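Local coordinates for protein CRISPR-associated endoribonuclease Cas2 (Streptococcus pyogenes serotype M1, PDB 4QR2) that probably acts as a metal-dependent nuclease of CRISPR adaptive immunity and forms a homodimer that assembles with a Cas1 homodimer, at residues L26-Y30 with D50-L55. Sequence-based numbering, arbitrary orientation.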
ATOM      1  N   LEU A  26       1.162  -7.858 -14.389  1.00 25.85           N
ATOM      2  CA  LEU A  26       0.056  -7.100 -14.951  1.00 25.75           C
ATOM      3  C   LEU A  26       0.189  -5.618 -14.688  1.00 25.54           C
ATOM      4  O   LEU A  26       0.052  -4.836 -15.650  1.00 27.15           O
ATOM      5  CB  LEU A  26      -1.276  -7.640 -14.422  1.00 26.39           C
ATOM      6  CG  LEU A  26      -2.545  -6.810 -14.702  1.00 28.55           C
ATOM      7  CD1 LEU A  26      -2.745  -6.693 -16.138  1.00 33.76           C
ATOM      8  CD2 LEU A  26      -3.768  -7.533 -14.162  1.00 30.94           C
ATOM      9  N   CYS A  27       0.465  -5.251 -13.412  1.00 22.48           N
ATOM     10  CA  CYS A  27       0.402  -3.887 -12.958  1.00 23.81           C
ATOM     11  C   CYS A  27       1.557  -3.094 -13.567  1.00 23.53           C
ATOM     12  O   CYS A  27       1.347  -1.932 -13.907  1.00 26.40           O
ATOM     13  CB  CYS A  27       0.397  -3.726 -11.510  1.00 25.75           C
ATOM     14  SG  CYS A  27      -1.169  -4.210 -10.742  1.00 26.61           S
ATOM     15  N   VAL A  28       2.697  -3.753 -13.831  1.00 25.41           N
ATOM     16  CA  VAL A  28       3.854  -2.993 -14.333  1.00 27.29           C
ATOM     17  C   VAL A  28       3.710  -2.712 -15.802  1.00 29.08           C
ATOM     18  O   VAL A  28       4.556  -2.024 -16.403  1.00 29.25           O
ATOM     19  CB  VAL A  28       5.206  -3.672 -13.988  1.00 28.36           C
ATOM     20  CG1 VAL A  28       5.383  -3.802 -12.479  1.00 25.57           C
ATOM     21  CG2 VAL A  28       5.425  -4.981 -14.708  1.00 31.44           C
ATOM     22  N   ASP A  29       2.695  -3.303 -16.442  1.00 25.47           N
ATOM     23  CA  ASP A  29       2.381  -2.901 -17.776  1.00 25.44           C
ATOM     24  C   ASP A  29       1.681  -1.534 -17.823  1.00 27.57           C
ATOM     25  O   ASP A  29       1.535  -0.965 -18.934  1.00 27.13           O
ATOM     26  CB  ASP A  29       1.481  -3.924 -18.444  1.00 27.02           C
ATOM     27  CG  ASP A  29       2.244  -5.027 -19.183  1.00 38.78           C
ATOM     28  OD1 ASP A  29       3.461  -4.907 -19.425  1.00 37.55           O
ATOM     29  OD2 ASP A  29       1.602  -6.039 -19.598  1.00 42.47           O
ATOM     30  N   TYR A  30       1.253  -1.025 -16.671  1.00 24.90           N
ATOM     31  CA  TYR A  30       0.391   0.173 -16.550  1.00 26.29           C
ATOM     32  C   TYR A  30       0.986   1.194 -15.611  1.00 26.58           C
ATOM     33  O   TYR A  30       0.393   2.253 -15.355  1.00 25.11           O
ATOM     34  CB  TYR A  30      -1.024  -0.162 -16.081  1.00 28.28           C
ATOM     35  CG  TYR A  30      -1.732  -1.030 -17.063  1.00 30.29           C
ATOM     36  CD1 TYR A  30      -2.325  -0.484 -18.219  1.00 34.58           C
ATOM     37  CD2 TYR A  30      -1.777  -2.403 -16.880  1.00 31.84           C
ATOM     38  CE1 TYR A  30      -2.954  -1.296 -19.133  1.00 38.08           C
ATOM     39  CE2 TYR A  30      -2.438  -3.212 -17.765  1.00 33.25           C
ATOM     40  CZ  TYR A  30      -2.987  -2.661 -18.906  1.00 41.11           C
ATOM     41  OH  TYR A  30      -3.618  -3.499 -19.793  1.00 43.84           O
ATOM     42  N   ASP A  50     -10.538  -2.966 -17.475  1.00 28.39           N
ATOM     43  CA  ASP A  50      -9.830  -4.196 -17.902  1.00 30.36           C
ATOM     44  C   ASP A  50      -8.899  -4.731 -16.892  1.00 25.43           C
ATOM     45  O   ASP A  50      -8.928  -5.946 -16.562  1.00 27.42           O
ATOM     46  CB  ASP A  50      -9.092  -3.936 -19.194  1.00 34.64           C
ATOM     47  CG  ASP A  50      -8.599  -5.230 -19.823  1.00 39.41           C
ATOM     48  OD1 ASP A  50      -9.328  -6.268 -19.857  1.00 36.54           O
ATOM     49  OD2 ASP A  50      -7.467  -5.195 -20.256  1.00 38.82           O
ATOM     50  N   ILE A  51      -8.093  -3.862 -16.322  1.00 25.63           N
ATOM     51  CA  ILE A  51      -7.203  -4.306 -15.245  1.00 26.33           C
ATOM     52  C   ILE A  51      -7.946  -4.937 -14.070  1.00 24.57           C
ATOM     53  O   ILE A  51      -7.541  -5.948 -13.513  1.00 24.16           O
ATOM     54  CB  ILE A  51      -6.321  -3.163 -14.818  1.00 29.11           C
ATOM     55  CG1 ILE A  51      -5.411  -2.789 -15.959  1.00 32.34           C
ATOM     56  CG2 ILE A  51      -5.446  -3.547 -13.636  1.00 33.54           C
ATOM     57  CD1 ILE A  51      -4.847  -1.400 -15.737  1.00 35.13           C
ATOM     58  N   LYS A  52      -9.038  -4.345 -13.624  1.00 23.93           N
ATOM     59  CA  LYS A  52      -9.836  -4.981 -12.549  1.00 23.81           C
ATOM     60  C   LYS A  52     -10.327  -6.398 -12.907  1.00 25.31           C
ATOM     61  O   LYS A  52     -10.229  -7.335 -12.091  1.00 25.98           O
ATOM     62  CB  LYS A  52     -11.050  -4.112 -12.209  1.00 26.47           C
ATOM     63  CG  LYS A  52     -10.624  -2.936 -11.345  1.00 29.17           C
ATOM     64  CD  LYS A  52     -11.773  -2.114 -10.829  1.00 34.39           C
ATOM     65  CE  LYS A  52     -12.218  -1.085 -11.832  1.00 41.51           C
ATOM     66  NZ  LYS A  52     -13.185  -0.102 -11.236  1.00 44.24           N
ATOM     67  N   HIS A  53     -10.887  -6.561 -14.110  1.00 26.97           N
ATOM     68  CA  HIS A  53     -11.309  -7.901 -14.537  1.00 28.71           C
ATOM     69  C   HIS A  53     -10.141  -8.905 -14.503  1.00 27.83           C
ATOM     70  O   HIS A  53     -10.316  -9.998 -14.036  1.00 29.07           O
ATOM     71  CB  HIS A  53     -11.840  -7.873 -15.961  1.00 33.05           C
ATOM     72  CG  HIS A  53     -13.160  -7.162 -16.101  1.00 40.30           C
ATOM     73  ND1 HIS A  53     -13.647  -6.732 -17.314  1.00 44.74           N
ATOM     74  CD2 HIS A  53     -14.105  -6.827 -15.178  1.00 47.68           C
ATOM     75  CE1 HIS A  53     -14.836  -6.177 -17.150  1.00 45.20           C
ATOM     76  NE2 HIS A  53     -15.151  -6.235 -15.865  1.00 43.44           N
ATOM     77  N   ARG A  54      -8.990  -8.491 -14.998  1.00 25.50           N
ATOM     78  CA  ARG A  54      -7.795  -9.343 -14.998  1.00 28.10           C
ATOM     79  C   ARG A  54      -7.280  -9.706 -13.646  1.00 27.02           C
ATOM     80  O   ARG A  54      -6.958 -10.896 -13.378  1.00 27.55           O
ATOM     81  CB  ARG A  54      -6.714  -8.778 -15.926  1.00 29.82           C
ATOM     82  CG  ARG A  54      -7.193  -8.856 -17.343  1.00 34.06           C
ATOM     83  CD  ARG A  54      -6.091  -8.771 -18.324  1.00 41.32           C
ATOM     84  NE  ARG A  54      -5.934  -7.434 -18.610  1.00 43.06           N
ATOM     85  CZ  ARG A  54      -4.808  -6.825 -18.951  1.00 53.14           C
ATOM     86  NH1 ARG A  54      -3.640  -7.487 -19.065  1.00 54.47           N
ATOM     87  NH2 ARG A  54      -4.878  -5.498 -19.147  1.00 48.78           N
ATOM     88  N   LEU A  55      -7.268  -8.714 -12.770  1.00 24.51           N
ATOM     89  CA  LEU A  55      -6.851  -8.952 -11.376  1.00 23.73           C
ATOM     90  C   LEU A  55      -7.799  -9.856 -10.706  1.00 24.56           C
ATOM     91  O   LEU A  55      -7.378 -10.756  -9.934  1.00 25.10           O
ATOM     92  CB  LEU A  55      -6.729  -7.631 -10.643  1.00 22.07           C
ATOM     93  CG  LEU A  55      -5.592  -6.717 -11.019  1.00 24.07           C
ATOM     94  CD1 LEU A  55      -5.861  -5.344 -10.405  1.00 24.56           C
ATOM     95  CD2 LEU A  55      -4.259  -7.307 -10.493  1.00 28.11           C
TER
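Ile51 lays its terminal methyl on the ring of Tyr30 in a CH-pi contact, CD1 lying 3.4 Å from the ring centroid and 12° off the ring normal. Its CG1 follows along the CE2 side of the ring, 3.5 Å from Tyr30 CE2. With CG1 anti to the carbonyl carbon and the chain then extended, isoleucine has the length to reach the middle of the ring, while its branch CG2 faces Leu26.

The apolar packing continues deeper, where the branched, wholly apolar leucines suit the buried region between the helices. Leu26 holds CG anti to its own backbone nitrogen (chi1 169°), which carries both methyls across the gap: CD2 meets Leu55 CD2 at 3.7 Å, and Cys27 SG adds a looser apolar contact to the same Leu55 methyl. The two helices, 14-27 and 45-58, are those of the ferredoxin-like fold, which pack over one face of its four-stranded antiparallel sheet; Leu55 reaches down to Ile66 and Phe68 of strand 65-71. Past Cys27 a type I turn, closed by the bond from Tyr30 N to Cys27 O, leads into strand 31-35 and brings the tyrosine back to helix 45-58.

Polar contacts gather at the partly exposed margin, where arginine and tyrosine can lay apolar surface against the packing while their polar ends meet. Arg54 NH2 donates to Tyr30 OH, although the modelled 2.4 Å is too short to be trusted in detail; ring and guanidinium are turned 71° apart. One helical turn back, Asp50 OD2 forms a salt bridge with the same NH2 at 2.8 Å; the hydrogen bonds from NH2 and NE to that oxygen are both bent and weak, and together they probably limit turning of the guanidinium. Leu26 CD1 sits over one guanidinium face, 3.2 Å from Arg54 NH1.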